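Local coordinates for protein tryptophanyl-tRNA synthetase (Cryptosporidium parvum Iowa II, PDB 3HV0) that probably joins L-tryptophan to tRNA(Trp) at the expense of ATP, releasing AMP and diphosphate, as a class I aminoacyl-tRNA synthetase, at residues 178-181 / 185-188; 115-120 / 198-203. All blocks are in the same frame, centred on the assembly; numbering follows the deposited sequence.

Both contacts lie in the class I synthetase family region of the chain and on the same side of its centre, their own centres 16 Å apart and their nearest atoms about 5 Å from each other without touching. Interaction 2 pairs helix 116-122, which follows strand 110-114 of the central sheet, with helix 192-202, beside the bound tryptophan. Interaction 1 comes between those two segments in the sequence: the loop after helix 177-184, leading into helix 192-202, folds back against that first helix. It sits at the surface, whereas interaction 2 is buried. Each also reaches the second subunit, so this part of the fold brings the amino acid pocket and the dimer interface close together.

Interaction 1: 178-181 / 185-188; sequences SQIK and GFKD
K181 and D188 meet across the end of helix 177-184, the lysine NZ lying 2.6 Å from D188 OD1 in a salt bridge. The lysine starts out beside its own backbone N, with CG anti to the carbonyl carbon (chi1 -72°), and then runs extended, its CG passing 3.8 Å from F186 O on the way. NZ comes down on the carboxylate from above, 44° out of its plane, and the two side chains cross obliquely. The helix ends just before G185, whose positive phi takes the chain out of helical geometry; G185 N reaches K181 O at 2.7 Å in a weak, bent bond of 129°. This turn-back belongs to the dimer interface of the synthetase: D188 OD2 pairs with K181 of the second subunit, while K181 NZ also pairs with D188 OD2 of that subunit, so each lysine is bridged to one carboxylate of each chain. The two K181 NZ atoms come close across the interface, their like charges probably offset by the aspartates. Away from the salt bridge, I180 CG2 meets the F186 ring obliquely, 3.4 Å from F186 CD2. That ring also meets F195 of helix 192-202 edge-to-face, and F184 in nearly parallel planes.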
loop_
_atom_site.group_PDB
_atom_site.type_symbol
_atom_site.label_atom_id
_atom_site.label_comp_id
_atom_site.label_asym_id
_atom_site.label_seq_id
_atom_site.Cartn_x
_atom_site.Cartn_y
_atom_site.Cartn_z
ATOM N N SER A 178 -13.596 1.515 11.758
ATOM C CA SER A 178 -14.031 1.279 13.130
ATOM C C SER A 178 -13.624 -0.108 13.619
ATOM O O SER A 178 -13.345 -0.280 14.795
ATOM C CB SER A 178 -15.543 1.445 13.247
ATOM O OG SER A 178 -16.224 0.516 12.426
ATOM N N GLN A 179 -13.609 -1.095 12.726
ATOM C CA GLN A 179 -13.131 -2.430 13.076
ATOM C C GLN A 179 -11.631 -2.420 13.421
ATOM O O GLN A 179 -11.203 -3.109 14.346
ATOM C CB GLN A 179 -13.391 -3.433 11.948
ATOM C CG GLN A 179 -14.568 -4.367 12.181
ATOM C CD GLN A 179 -15.508 -4.438 10.989
ATOM O OE1 GLN A 179 -15.080 -4.565 9.833
ATOM N NE2 GLN A 179 -16.806 -4.338 11.265
ATOM N N ILE A 180 -10.840 -1.638 12.695
ATOM C CA ILE A 180 -9.437 -1.469 13.052
ATOM C C ILE A 180 -9.288 -0.874 14.447
ATOM O O ILE A 180 -8.546 -1.409 15.259
ATOM C CB ILE A 180 -8.670 -0.572 12.055
ATOM C CG1 ILE A 180 -7.979 -1.420 10.984
ATOM C CG2 ILE A 180 -7.557 0.200 12.764
ATOM C CD1 ILE A 180 -8.871 -2.323 10.218
ATOM N N LYS A 181 -9.990 0.227 14.726
ATOM C CA LYS A 181 -9.950 0.833 16.061
ATOM C C LYS A 181 -10.259 -0.204 17.129
ATOM O O LYS A 181 -9.523 -0.348 18.099
ATOM C CB LYS A 181 -10.958 1.968 16.194
ATOM C CG LYS A 181 -10.624 3.237 15.436
ATOM C CD LYS A 181 -11.629 4.319 15.815
ATOM C CE LYS A 181 -11.606 5.497 14.874
ATOM N NZ LYS A 181 -12.631 6.502 15.284
ATOM N N GLY A 185 -6.978 -0.936 18.800
ATOM C CA GLY A 185 -7.084 0.129 19.792
ATOM C C GLY A 185 -6.556 1.480 19.341
ATOM O O GLY A 185 -6.248 2.335 20.175
ATOM N N PHE A 186 -6.477 1.704 18.029
ATOM C CA PHE A 186 -6.010 3.004 17.530
ATOM C C PHE A 186 -7.053 4.074 17.833
ATOM O O PHE A 186 -8.146 3.770 18.300
ATOM C CB PHE A 186 -5.712 2.975 16.034
ATOM C CG PHE A 186 -4.722 1.891 15.610
ATOM C CD1 PHE A 186 -3.712 1.452 16.458
ATOM C CD2 PHE A 186 -4.795 1.347 14.343
ATOM C CE1 PHE A 186 -2.817 0.481 16.051
ATOM C CE2 PHE A 186 -3.906 0.376 13.937
ATOM C CZ PHE A 186 -2.913 -0.058 14.799
ATOM N N LYS A 187 -6.703 5.327 17.580
ATOM C CA LYS A 187 -7.602 6.454 17.830
ATOM C C LYS A 187 -7.561 7.370 16.614
ATOM O O LYS A 187 -6.697 7.224 15.750
ATOM C CB LYS A 187 -7.185 7.204 19.097
ATOM N N ASP A 188 -8.499 8.302 16.534
ATOM C CA ASP A 188 -8.546 9.230 15.404
ATOM C C ASP A 188 -7.260 10.046 15.272
ATOM O O ASP A 188 -6.870 10.448 14.179
ATOM C CB ASP A 188 -9.742 10.176 15.545
ATOM C CG ASP A 188 -11.008 9.623 14.903
ATOM O OD1 ASP A 188 -11.003 8.429 14.502
ATOM O OD2 ASP A 188 -12.000 10.388 14.790
#

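Interaction 2: 115-120 / 198-203; sequences TDDEKF and PAVQAA. With TRP (tryptophan), chain C.
D117 and V200 face each other from opposite directions, a carboxylate oxygen set against a methyl: D117 OD2 lies 3.4 Å from V200 CG1. The carboxylate's polar needs are met elsewhere, OD1 by N157 ND2 and OD2 by Y165 OH of the second subunit, so V200 simply packs beside it. Otherwise the two segments approach only loosely, and bound tryptophan touches T115 and E118 on one and Q201 on the other, bridging them. This is the amino acid pocket of the class I catalytic domain, beside the end of strand 110-114. E118 runs extended from a CG anti to the backbone N (chi1 171°), which carries its carboxylate up to the ligand. E118 OE1 is gripped twice: it accepts from the tryptophan N at 2.5 Å and from T115 OG1 at 2.6 Å, the threonine meeting it on the anti side, 18° out of the carboxylate plane. T115 CG2 lies 3.6 Å from CD1 of the tryptophan indole, while Q201, coming from the other helix, brings CG to 3.6 Å from the indole NE1. Q201 O is hydrogen-bonded to Y78 OH, which also bonds the ligand. With T115 fixing the carboxylate and its oxygen turned to the amino group, the site probably reads the positive charge of a free amino acid's ammonium.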
loop_
_atom_site.group_PDB
_atom_site.type_symbol
_atom_site.label_atom_id
_atom_site.label_comp_id
_atom_site.label_asym_id
_atom_site.label_seq_id
_atom_site.Cartn_x
_atom_site.Cartn_y
_atom_site.Cartn_z
ATOM N N THR A 115 9.158 -6.310 8.180
ATOM C CA THR A 115 8.222 -5.207 8.083
ATOM C C THR A 115 8.889 -3.844 8.187
ATOM O O THR A 115 8.586 -3.069 9.099
ATOM C CB THR A 115 7.077 -5.326 9.140
ATOM O OG1 THR A 115 7.566 -5.110 10.473
ATOM C CG2 THR A 115 6.466 -6.675 9.070
ATOM N N ASP A 116 9.751 -3.505 7.231
ATOM C CA ASP A 116 10.406 -2.170 7.280
ATOM C C ASP A 116 9.415 -0.995 7.174
ATOM O O ASP A 116 9.693 0.069 7.687
ATOM C CB ASP A 116 11.532 -2.017 6.257
ATOM C CG ASP A 116 11.209 -2.661 4.938
ATOM O OD1 ASP A 116 10.239 -2.291 4.278
ATOM O OD2 ASP A 116 11.908 -3.571 4.523
ATOM N N ASP A 117 8.282 -1.200 6.504
ATOM C CA ASP A 117 7.186 -0.241 6.477
ATOM C C ASP A 117 6.553 0.018 7.850
ATOM O O ASP A 117 6.357 1.172 8.221
ATOM C CB ASP A 117 6.113 -0.669 5.461
ATOM C CG ASP A 117 5.674 -2.129 5.621
ATOM O OD1 ASP A 117 6.147 -2.793 6.558
ATOM O OD2 ASP A 117 4.857 -2.603 4.804
ATOM N N GLU A 118 6.262 -1.042 8.601
ATOM C CA GLU A 118 5.576 -0.938 9.902
ATOM C C GLU A 118 6.313 -0.047 10.898
ATOM O O GLU A 118 5.719 0.790 11.551
ATOM C CB GLU A 118 5.383 -2.352 10.506
ATOM C CG GLU A 118 4.873 -2.400 11.960
ATOM C CD GLU A 118 4.882 -3.820 12.576
ATOM O OE1 GLU A 118 5.524 -4.754 11.992
ATOM O OE2 GLU A 118 4.254 -3.997 13.664
ATOM N N LYS A 119 7.615 -0.258 11.020
ATOM C CA LYS A 119 8.421 0.300 12.119
ATOM C C LYS A 119 8.793 1.717 11.813
ATOM O O LYS A 119 8.879 2.551 12.709
ATOM C CB LYS A 119 9.670 -0.559 12.364
ATOM C CG LYS A 119 9.340 -2.013 12.776
ATOM C CD LYS A 119 8.496 -1.986 14.066
ATOM C CE LYS A 119 8.229 -3.365 14.640
ATOM N NZ LYS A 119 7.633 -3.255 16.017
ATOM N N PHE A 120 8.975 2.016 10.537
ATOM C CA PHE A 120 8.986 3.398 10.130
ATOM C C PHE A 120 7.651 4.074 10.473
ATOM O O PHE A 120 7.632 5.247 10.846
ATOM C CB PHE A 120 9.259 3.507 8.650
ATOM C CG PHE A 120 8.997 4.877 8.089
ATOM C CD1 PHE A 120 9.852 5.912 8.368
ATOM C CD2 PHE A 120 7.911 5.117 7.284
ATOM C CE1 PHE A 120 9.633 7.174 7.860
ATOM C CE2 PHE A 120 7.686 6.385 6.762
ATOM C CZ PHE A 120 8.541 7.416 7.056
ATOM N N PRO A 198 -2.160 -3.190 9.085
ATOM C CA PRO A 198 -2.616 -4.537 9.393
ATOM C C PRO A 198 -2.862 -5.434 8.172
ATOM O O PRO A 198 -2.483 -6.634 8.183
ATOM C CB PRO A 198 -3.895 -4.281 10.152
ATOM C CG PRO A 198 -3.655 -3.022 10.860
ATOM C CD PRO A 198 -2.815 -2.189 9.951
ATOM N N ALA A 199 -3.437 -4.873 7.113
ATOM C CA ALA A 199 -3.655 -5.659 5.886
ATOM C C ALA A 199 -2.331 -6.145 5.291
ATOM O O ALA A 199 -2.245 -7.252 4.765
ATOM C CB ALA A 199 -4.415 -4.877 4.863
ATOM N N VAL A 200 -1.292 -5.318 5.392
ATOM C CA VAL A 200 0.046 -5.704 4.908
ATOM C C VAL A 200 0.581 -6.922 5.639
ATOM O O VAL A 200 1.172 -7.803 5.022
ATOM C CB VAL A 200 1.051 -4.547 5.009
ATOM C CG1 VAL A 200 2.410 -4.942 4.446
ATOM C CG2 VAL A 200 0.524 -3.345 4.270
ATOM N N GLN A 201 0.342 -6.994 6.944
ATOM C CA GLN A 201 0.778 -8.153 7.719
ATOM C C GLN A 201 -0.122 -9.347 7.557
ATOM O O GLN A 201 0.325 -10.472 7.695
ATOM C CB GLN A 201 0.836 -7.830 9.192
ATOM C CG GLN A 201 1.364 -8.980 10.009
ATOM C CD GLN A 201 2.096 -8.570 11.224
ATOM O OE1 GLN A 201 2.095 -9.288 12.202
ATOM N NE2 GLN A 201 2.719 -7.419 11.191
ATOM N N ALA A 202 -1.406 -9.097 7.334
ATOM C CA ALA A 202 -2.368 -10.163 7.091
ATOM C C ALA A 202 -2.079 -10.907 5.785
ATOM O O ALA A 202 -2.095 -12.124 5.757
ATOM C CB ALA A 202 -3.759 -9.604 7.077
ATOM N N ALA A 203 -1.766 -10.160 4.731
ATOM C CA ALA A 203 -1.756 -10.660 3.358
ATOM C C ALA A 203 -0.911 -11.928 3.081
ATOM O O ALA A 203 -1.284 -12.741 2.230
ATOM C CB ALA A 203 -1.381 -9.530 2.376
HETATM N N TRP C . 4.960 -6.897 13.152
HETATM C CA TRP C . 5.705 -8.063 13.711
HETATM C C TRP C . 6.638 -7.600 14.819
HETATM O O TRP C . 6.981 -6.405 14.889
HETATM C CB TRP C . 6.487 -8.831 12.627
HETATM C CG TRP C . 5.652 -9.833 11.865
HETATM C CD1 TRP C . 5.172 -9.706 10.584
HETATM C CD2 TRP C . 5.212 -11.122 12.322
HETATM N NE1 TRP C . 4.471 -10.826 10.227
HETATM C CE2 TRP C . 4.467 -11.703 11.278
HETATM C CE3 TRP C . 5.376 -11.835 13.506
HETATM C CZ2 TRP C . 3.887 -12.966 11.385
HETATM C CZ3 TRP C . 4.796 -13.086 13.611
HETATM C CH2 TRP C . 4.048 -13.635 12.556
HETATM O OXT TRP C . 7.040 -8.429 15.657
#